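Local structure of glycinin A3B4 subunit (Glycine max, 2D5F) at residues Tyr65-Ile70 and Leu123-Gly128; Gly44-Lys49 and Ser145-Ser150; Gly76-Ala81 and Val129-Tyr134. The protein is an 11S globulin that probably serves as a storage reserve in soybean seeds and assembles into hexamers. All coordinates share one frame; numbering follows the deposited sequence.

Interaction 1 of 3, residues Tyr65-Ile70 and Leu123-Gly128; sequences YPQMII and LVIPPG
Ile125 lies across from Gln67 and Ile69 on one face of an antiparallel strand pair, and its CG1 arm joins these two residues of the facing strand. Its CB is 4.0 Å from Gln67 CB, the partner directly opposite in a hydrogen-bonded pair. CG1, turned anti to the residue's own carbonyl carbon (chi1 -48°), lies between Gln67 CB, 3.9 Å away, and Ile69 CD1, 3.8 Å away, the two isoleucine side chains crossing obliquely. The tip, CD1, remains 4.1 Å from that same Ile69 CD1. In the backbone, Ile69 N donates to Leu123 O at 2.7 Å in an almost straight bond (178°). Where the strands give way to loop, Pro127 CG presses on Pro66 CD at 3.4 Å, closer than carbons usually pack, and Gly128 O accepts a hydrogen bond from Trp384 of a second subunit. The amide oxygen OE1 of Gln67 bonds to Arg50. Strand 141-147 borders 67-73 along its other edge, while Ile78 and Phe80 of strand 75-80 cover Ile125, as expected where two cupin sheets meet. Met68 and Val124 occupy the opposite face, against Leu362 and Phe365 of helix 362-365.

Interaction 2 of 3, residues Gly44-Lys49 and Ser145-Ser150; sequences GVTVSK and SLLDTS
Gly44 and Ser150 meet where a helix hands over to a strand, and two hydrogen bonds from a single serine hold the glycine carbonyl. Ser150 OG donates to Gly44 O at 2.6 Å, in the carbonyl plane on a lone pair, whereas Ser150 N reaches the same oxygen at 3.0 Å from 34° out of that plane. Leu147 O is shared too: Thr46 N comes from across the strands and Thr149 N closes the inverse gamma turn centred on Asp148, each on its own face of the carbonyl plane. Regular antiparallel bonds continue between Thr46 and Leu147 and between Ser48 and Ser145. Apolar contact dominates one face, where Leu146, its CG anti to the backbone N (chi1 -173°), divides its methyls, CD1 lying 3.9 Å from Val45 CG1 and CD2 3.9 Å from Val47 CG2. On the other face Leu147 runs side by side with Thr46, its CD2 3.6 Å from Thr46 CG2. Polar ends there find partners beyond the pair: Ser145 OG bonds Gln67, and Ser48 OG weakly bonds Arg50 of the carbonate pocket. The chemistry thus implies a pairing apolar on the Val47 side and mixed on the Ser48 side, where carbon contacts sit beside hydroxyls.

Interaction 3 of 3, residues Gly76-Ala81 and Val129-Tyr134; sequences GAIGFA and VPYWTY. With CO3 (carbonate ion), chain E.
Tyr131 and Thr133 reach from the same face of strand 131-135 to a carbonate ion, while Ile78 packs against both. Thr133 OG1 donates to carbonate O1 at 2.5 Å, and Tyr131 OH donates to carbonate O2 at 2.9 Å, with O2 at the edge of the tyrosine ring, near its plane. In Thr133, chi1 of 62° puts OG1 between the backbone N and the carbonyl carbon; the methyl CG2, anti to the carbonyl carbon, also lies against the ion, 3.4 Å from carbonate O1, at the in-plane edge of the Tyr131 ring and 3.7 Å from Ile78 CG1. Ile78 CD1 then touches Tyr131 CD2 at 3.8 Å, and Phe80 CD2 comes within 3.8 Å of Tyr131 CB, so the base of the tyrosine is supported from the neighbouring strand. Arg50 and His58 also bond the ion, which probably came from the crystallisation liquor. This is the inward face of a cupin beta barrel: Tyr131 meets Ile125 of the facing sheet, and the ion lies in the interior, as ligands of cupins commonly do. Backbone bonds in antiparallel register, from Ala77 with Tyr134 through Gly79 with Trp132 to Ala81 with Pro130, set these side chains beside one another. On the outward face, Trp132 folds its indole back over Gly79, whose CA lies 4.0 Å from the centroid of the five-membered ring, 27° off the normal, in a CH-pi contact. Trp132 NE1 donates to a water at 2.9 Å, and that water donates in turn to Phe80 O, so the water bridges the two strands. Ile114 and Leu57 of the two flanking strands also pack on this indole, and Pro463 of a second subunit touches it.

From the N terminus, the chain first lays down 44-49, then 65-70 and 76-81, before their partners arrive in the order 123-128, 129-134 and 145-150. Interaction 1 closes its loop first. Interaction 3 closes next, and because its segments alternate with those of interaction 1, the two cross. Interaction 2 closes last, enclosing both. Interactions 1 and 2 belong to one sheet, where strands 67-73 and 141-147 are neighbours; interaction 3 lies in the other sheet of the same cupin unit. Side-chain packing between interactions 1 and 3 joins the sheets, whereas interactions 2 and 3 remain about 6 Å apart at their nearest atoms.

Interaction 1 of 3, residues Tyr65-Ile70 and Leu123-Gly128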
loop_
_atom_site.group_PDB
_atom_site.type_symbol
_atom_site.label_atom_id
_atom_site.label_comp_id
_atom_site.label_asym_id
_atom_site.label_seq_id
_atom_site.Cartn_x
_atom_site.Cartn_y
_atom_site.Cartn_z
ATOM N N TYR B 65 19.019 14.374 3.767
ATOM C CA TYR B 65 19.037 13.004 3.257
ATOM C C TYR B 65 19.211 12.094 4.458
ATOM O O TYR B 65 19.615 12.541 5.522
ATOM C CB TYR B 65 20.188 12.788 2.258
ATOM C CG TYR B 65 21.483 13.465 2.660
ATOM C CD1 TYR B 65 21.829 14.717 2.142
ATOM C CD2 TYR B 65 22.340 12.876 3.592
ATOM C CE1 TYR B 65 22.995 15.370 2.543
ATOM C CE2 TYR B 65 23.505 13.520 4.002
ATOM C CZ TYR B 65 23.826 14.768 3.474
ATOM O OH TYR B 65 24.969 15.417 3.897
ATOM N N PRO B 66 18.874 10.810 4.318
ATOM C CA PRO B 66 19.065 9.983 5.507
ATOM C C PRO B 66 20.515 9.570 5.708
ATOM O O PRO B 66 21.327 9.633 4.784
ATOM C CB PRO B 66 18.131 8.798 5.264
ATOM C CG PRO B 66 18.059 8.694 3.796
ATOM C CD PRO B 66 18.051 10.123 3.308
ATOM N N GLN B 67 20.838 9.200 6.943
ATOM C CA GLN B 67 22.174 8.731 7.285
ATOM C C GLN B 67 21.981 7.403 7.996
ATOM O O GLN B 67 21.032 7.235 8.766
ATOM C CB GLN B 67 22.884 9.677 8.262
ATOM C CG GLN B 67 23.224 11.056 7.737
ATOM C CD GLN B 67 23.911 11.912 8.794
ATOM O OE1 GLN B 67 24.972 11.552 9.305
ATOM N NE2 GLN B 67 23.303 13.045 9.128
ATOM N N MET B 68 22.858 6.453 7.713
ATOM C CA MET B 68 22.817 5.169 8.395
ATOM C C MET B 68 24.174 5.105 9.076
ATOM O O MET B 68 25.205 5.141 8.416
ATOM C CB MET B 68 22.657 4.014 7.422
ATOM C CG MET B 68 22.692 2.671 8.125
ATOM S SD MET B 68 22.194 1.333 7.056
ATOM C CE MET B 68 20.483 1.210 7.512
ATOM N N ILE B 69 24.163 5.032 10.400
ATOM C CA ILE B 69 25.395 5.024 11.174
ATOM C C ILE B 69 25.624 3.725 11.935
ATOM O O ILE B 69 24.694 3.147 12.497
ATOM C CB ILE B 69 25.372 6.163 12.203
ATOM C CG1 ILE B 69 24.957 7.467 11.521
ATOM C CG2 ILE B 69 26.741 6.319 12.855
ATOM C CD1 ILE B 69 24.614 8.576 12.492
ATOM N N ILE B 70 26.865 3.256 11.934
ATOM C CA ILE B 70 27.197 2.067 12.696
ATOM C C ILE B 70 28.198 2.511 13.754
ATOM O O ILE B 70 29.194 3.163 13.446
ATOM C CB ILE B 70 27.810 0.933 11.832
ATOM C CG1 ILE B 70 28.057 -0.287 12.729
ATOM C CG2 ILE B 70 29.094 1.392 11.159
ATOM C CD1 ILE B 70 28.449 -1.543 11.996
ATOM N N LEU B 123 22.363 3.198 13.689
ATOM C CA LEU B 123 21.438 4.287 13.984
ATOM C C LEU B 123 21.009 4.854 12.639
ATOM O O LEU B 123 21.781 4.835 11.679
ATOM C CB LEU B 123 22.135 5.391 14.797
ATOM C CG LEU B 123 23.024 5.003 15.988
ATOM C CD1 LEU B 123 23.687 6.257 16.554
ATOM C CD2 LEU B 123 22.199 4.312 17.056
ATOM N N VAL B 124 19.785 5.359 12.566
ATOM C CA VAL B 124 19.286 5.937 11.324
ATOM C C VAL B 124 18.807 7.355 11.584
ATOM O O VAL B 124 18.006 7.579 12.491
ATOM C CB VAL B 124 18.101 5.108 10.764
ATOM C CG1 VAL B 124 17.604 5.715 9.468
ATOM C CG2 VAL B 124 18.531 3.662 10.554
ATOM N N ILE B 125 19.301 8.314 10.804
ATOM C CA ILE B 125 18.884 9.709 10.957
ATOM C C ILE B 125 17.942 10.080 9.808
ATOM O O ILE B 125 18.335 10.028 8.646
ATOM C CB ILE B 125 20.070 10.691 10.886
ATOM C CG1 ILE B 125 21.224 10.226 11.788
ATOM C CG2 ILE B 125 19.592 12.086 11.282
ATOM C CD1 ILE B 125 20.858 10.074 13.247
ATOM N N PRO B 126 16.687 10.453 10.116
ATOM C CA PRO B 126 15.739 10.825 9.056
ATOM C C PRO B 126 16.111 12.165 8.417
ATOM O O PRO B 126 16.711 13.027 9.064
ATOM C CB PRO B 126 14.404 10.922 9.792
ATOM C CG PRO B 126 14.578 10.023 10.981
ATOM C CD PRO B 126 15.997 10.329 11.412
ATOM N N PRO B 127 15.756 12.357 7.139
ATOM C CA PRO B 127 16.073 13.619 6.465
ATOM C C PRO B 127 15.383 14.785 7.173
ATOM O O PRO B 127 14.216 14.683 7.567
ATOM C CB PRO B 127 15.525 13.413 5.052
ATOM C CG PRO B 127 15.556 11.916 4.874
ATOM C CD PRO B 127 15.102 11.412 6.212
ATOM N N GLY B 128 16.124 15.876 7.350
ATOM C CA GLY B 128 15.579 17.072 7.967
ATOM C C GLY B 128 15.318 17.031 9.456
ATOM O O GLY B 128 14.975 18.051 10.041
#

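Interaction 2 of 3, residues Gly44-Lys49 and Ser145-Ser150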
loop_
_atom_site.group_PDB
_atom_site.type_symbol
_atom_site.label_atom_id
_atom_site.label_comp_id
_atom_site.label_asym_id
_atom_site.label_seq_id
_atom_site.Cartn_x
_atom_site.Cartn_y
_atom_site.Cartn_z
ATOM N N GLY B 44 26.666 7.271 -5.286
ATOM C CA GLY B 44 25.732 8.318 -4.907
ATOM C C GLY B 44 25.653 8.512 -3.404
ATOM O O GLY B 44 24.570 8.727 -2.849
ATOM N N VAL B 45 26.806 8.443 -2.743
ATOM C CA VAL B 45 26.876 8.598 -1.294
ATOM C C VAL B 45 28.269 9.079 -0.904
ATOM O O VAL B 45 29.160 9.209 -1.745
ATOM C CB VAL B 45 26.691 7.243 -0.558
ATOM C CG1 VAL B 45 25.403 6.548 -0.993
ATOM C CG2 VAL B 45 27.906 6.340 -0.840
ATOM N N THR B 46 28.439 9.356 0.381
ATOM C CA THR B 46 29.742 9.709 0.920
ATOM C C THR B 46 29.726 9.187 2.347
ATOM O O THR B 46 28.677 8.764 2.840
ATOM C CB THR B 46 30.060 11.224 0.874
ATOM O OG1 THR B 46 31.467 11.394 1.092
ATOM C CG2 THR B 46 29.315 11.993 1.938
ATOM N N VAL B 47 30.878 9.188 3.005
ATOM C CA VAL B 47 30.963 8.661 4.355
ATOM C C VAL B 47 31.667 9.613 5.308
ATOM O O VAL B 47 32.563 10.360 4.915
ATOM C CB VAL B 47 31.706 7.297 4.357
ATOM C CG1 VAL B 47 31.749 6.719 5.765
ATOM C CG2 VAL B 47 31.016 6.327 3.395
ATOM N N SER B 48 31.255 9.567 6.568
ATOM C CA SER B 48 31.821 10.415 7.605
ATOM C C SER B 48 32.074 9.598 8.872
ATOM O O SER B 48 31.186 8.899 9.352
ATOM C CB SER B 48 30.851 11.556 7.901
ATOM O OG SER B 48 31.241 12.282 9.047
ATOM N N LYS B 49 33.291 9.681 9.399
ATOM C CA LYS B 49 33.660 8.966 10.619
ATOM C C LYS B 49 33.685 9.975 11.762
ATOM O O LYS B 49 34.413 10.959 11.706
ATOM C CB LYS B 49 35.036 8.330 10.459
ATOM C CG LYS B 49 35.501 7.535 11.660
ATOM C CD LYS B 49 36.854 6.900 11.373
ATOM C CE LYS B 49 37.383 6.144 12.578
ATOM N NZ LYS B 49 38.763 5.626 12.334
ATOM N N SER B 145 29.299 6.936 9.498
ATOM C CA SER B 145 28.034 7.292 8.890
ATOM C C SER B 145 27.992 7.265 7.370
ATOM O O SER B 145 28.837 7.849 6.699
ATOM C CB SER B 145 27.605 8.681 9.369
ATOM O OG SER B 145 26.407 9.074 8.728
ATOM N N LEU B 146 26.994 6.570 6.836
ATOM C CA LEU B 146 26.788 6.512 5.402
ATOM C C LEU B 146 25.825 7.666 5.116
ATOM O O LEU B 146 24.681 7.654 5.586
ATOM C CB LEU B 146 26.145 5.175 5.001
ATOM C CG LEU B 146 25.996 4.848 3.502
ATOM C CD1 LEU B 146 24.969 5.775 2.827
ATOM C CD2 LEU B 146 27.355 4.969 2.825
ATOM N N LEU B 147 26.306 8.675 4.393
ATOM C CA LEU B 147 25.491 9.834 4.032
ATOM C C LEU B 147 24.873 9.557 2.659
ATOM O O LEU B 147 25.529 9.700 1.630
ATOM C CB LEU B 147 26.348 11.110 3.978
ATOM C CG LEU B 147 26.773 11.813 5.284
ATOM C CD1 LEU B 147 27.529 10.869 6.182
ATOM C CD2 LEU B 147 27.649 13.017 4.950
ATOM N N ASP B 148 23.611 9.149 2.654
ATOM C CA ASP B 148 22.911 8.822 1.417
ATOM C C ASP B 148 22.477 10.075 0.647
ATOM O O ASP B 148 21.287 10.345 0.504
ATOM C CB ASP B 148 21.705 7.936 1.755
ATOM C CG ASP B 148 21.031 7.353 0.521
ATOM O OD1 ASP B 148 21.699 7.207 -0.527
ATOM O OD2 ASP B 148 19.831 7.027 0.610
ATOM N N THR B 149 23.459 10.821 0.142
ATOM C CA THR B 149 23.217 12.057 -0.604
ATOM C C THR B 149 22.351 11.904 -1.857
ATOM O O THR B 149 21.617 12.821 -2.214
ATOM C CB THR B 149 24.544 12.717 -1.049
ATOM O OG1 THR B 149 25.372 11.737 -1.687
ATOM C CG2 THR B 149 25.287 13.311 0.142
ATOM N N SER B 150 22.439 10.761 -2.529
ATOM C CA SER B 150 21.662 10.549 -3.743
ATOM C C SER B 150 20.229 10.096 -3.474
ATOM O O SER B 150 19.457 9.901 -4.407
ATOM C CB SER B 150 22.354 9.522 -4.649
ATOM O OG SER B 150 22.337 8.221 -4.075
#

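Interaction 3 of 3, residues Gly76-Ala81 and Val129-Tyr134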
loop_
_atom_site.group_PDB
_atom_site.type_symbol
_atom_site.label_atom_id
_atom_site.label_comp_id
_atom_site.label_asym_id
_atom_site.label_seq_id
_atom_site.Cartn_x
_atom_site.Cartn_y
_atom_site.Cartn_z
ATOM N N GLY B 76 26.757 5.520 24.031
ATOM C CA GLY B 76 26.238 6.848 24.257
ATOM C C GLY B 76 24.740 6.926 24.080
ATOM O O GLY B 76 24.026 5.920 24.128
ATOM N N ALA B 77 24.261 8.140 23.866
ATOM C CA ALA B 77 22.844 8.371 23.697
ATOM C C ALA B 77 22.633 9.335 22.551
ATOM O O ALA B 77 23.443 10.227 22.322
ATOM C CB ALA B 77 22.262 8.951 24.977
ATOM N N ILE B 78 21.539 9.143 21.829
ATOM C CA ILE B 78 21.204 10.011 20.720
ATOM C C ILE B 78 19.779 10.495 20.942
ATOM O O ILE B 78 18.921 9.740 21.404
ATOM C CB ILE B 78 21.287 9.263 19.370
ATOM C CG1 ILE B 78 20.828 10.187 18.234
ATOM C CG2 ILE B 78 20.441 7.989 19.430
ATOM C CD1 ILE B 78 21.066 9.626 16.834
ATOM N N GLY B 79 19.536 11.760 20.630
ATOM C CA GLY B 79 18.209 12.310 20.786
ATOM C C GLY B 79 17.804 13.035 19.521
ATOM O O GLY B 79 18.620 13.726 18.915
ATOM N N PHE B 80 16.553 12.858 19.104
ATOM C CA PHE B 80 16.058 13.527 17.913
ATOM C C PHE B 80 15.007 14.552 18.296
ATOM O O PHE B 80 14.465 14.519 19.401
ATOM C CB PHE B 80 15.400 12.539 16.950
ATOM C CG PHE B 80 16.294 11.427 16.498
ATOM C CD1 PHE B 80 16.493 10.312 17.300
ATOM C CD2 PHE B 80 16.893 11.470 15.244
ATOM C CE1 PHE B 80 17.267 9.253 16.856
ATOM C CE2 PHE B 80 17.670 10.416 14.792
ATOM C CZ PHE B 80 17.857 9.304 15.597
ATOM N N ALA B 81 14.716 15.460 17.372
ATOM C CA ALA B 81 13.689 16.469 17.588
ATOM C C ALA B 81 12.627 16.284 16.496
ATOM O O ALA B 81 12.714 16.890 15.435
ATOM C CB ALA B 81 14.289 17.883 17.512
ATOM N N VAL B 129 15.473 15.865 10.074
ATOM C CA VAL B 129 15.234 15.736 11.507
ATOM C C VAL B 129 16.505 16.029 12.311
ATOM O O VAL B 129 17.546 15.392 12.104
ATOM C CB VAL B 129 14.739 14.317 11.870
ATOM C CG1 VAL B 129 14.611 14.181 13.379
ATOM C CG2 VAL B 129 13.393 14.041 11.190
ATOM N N PRO B 130 16.433 17.002 13.238
ATOM C CA PRO B 130 17.590 17.364 14.069
ATOM C C PRO B 130 17.970 16.223 15.010
ATOM O O PRO B 130 17.101 15.514 15.517
ATOM C CB PRO B 130 17.094 18.572 14.863
ATOM C CG PRO B 130 15.931 19.098 14.054
ATOM C CD PRO B 130 15.271 17.841 13.569
ATOM N N TYR B 131 19.265 16.047 15.245
ATOM C CA TYR B 131 19.716 15.018 16.171
ATOM C C TYR B 131 21.017 15.456 16.829
ATOM O O TYR B 131 21.776 16.247 16.258
ATOM C CB TYR B 131 19.951 13.680 15.460
ATOM C CG TYR B 131 21.293 13.582 14.770
ATOM C CD1 TYR B 131 21.524 14.227 13.557
ATOM C CD2 TYR B 131 22.347 12.867 15.350
ATOM C CE1 TYR B 131 22.769 14.163 12.934
ATOM C CE2 TYR B 131 23.603 12.801 14.732
ATOM C CZ TYR B 131 23.801 13.449 13.528
ATOM O OH TYR B 131 25.020 13.374 12.903
ATOM N N TRP B 132 21.250 14.939 18.036
ATOM C CA TRP B 132 22.462 15.213 18.803
ATOM C C TRP B 132 22.866 13.905 19.476
ATOM O O TRP B 132 22.022 13.044 19.730
ATOM C CB TRP B 132 22.220 16.287 19.872
ATOM C CG TRP B 132 21.117 15.965 20.839
ATOM C CD1 TRP B 132 19.802 16.321 20.731
ATOM C CD2 TRP B 132 21.221 15.172 22.027
ATOM N NE1 TRP B 132 19.078 15.794 21.774
ATOM C CE2 TRP B 132 19.922 15.081 22.584
ATOM C CE3 TRP B 132 22.282 14.524 22.675
ATOM C CZ2 TRP B 132 19.655 14.369 23.763
ATOM C CZ3 TRP B 132 22.016 13.813 23.853
ATOM C CH2 TRP B 132 20.710 13.741 24.378
ATOM N N THR B 133 24.157 13.746 19.744
ATOM C CA THR B 133 24.648 12.532 20.394
ATOM C C THR B 133 25.621 12.889 21.512
ATOM O O THR B 133 26.263 13.938 21.477
ATOM C CB THR B 133 25.359 11.607 19.396
ATOM O OG1 THR B 133 26.501 12.278 18.859
ATOM C CG2 THR B 133 24.412 11.219 18.254
ATOM N N TYR B 134 25.732 12.002 22.494
ATOM C CA TYR B 134 26.599 12.231 23.637
ATOM C C TYR B 134 27.246 10.929 24.089
ATOM O O TYR B 134 26.598 9.884 24.128
ATOM C CB TYR B 134 25.778 12.820 24.787
ATOM C CG TYR B 134 26.525 12.936 26.093
ATOM C CD1 TYR B 134 27.519 13.895 26.263
ATOM C CD2 TYR B 134 26.244 12.079 27.159
ATOM C CE1 TYR B 134 28.218 14.003 27.457
ATOM C CE2 TYR B 134 26.940 12.178 28.363
ATOM C CZ TYR B 134 27.926 13.142 28.502
ATOM O OH TYR B 134 28.634 13.247 29.675
HETATM C C CO3 E . 27.264 11.212 15.478
HETATM O O1 CO3 E . 27.203 12.061 16.423
HETATM O O2 CO3 E . 26.838 11.539 14.317
HETATM O O3 CO3 E . 27.749 10.038 15.703
HETATM O O HOH W 1 16.188 15.462 21.791
#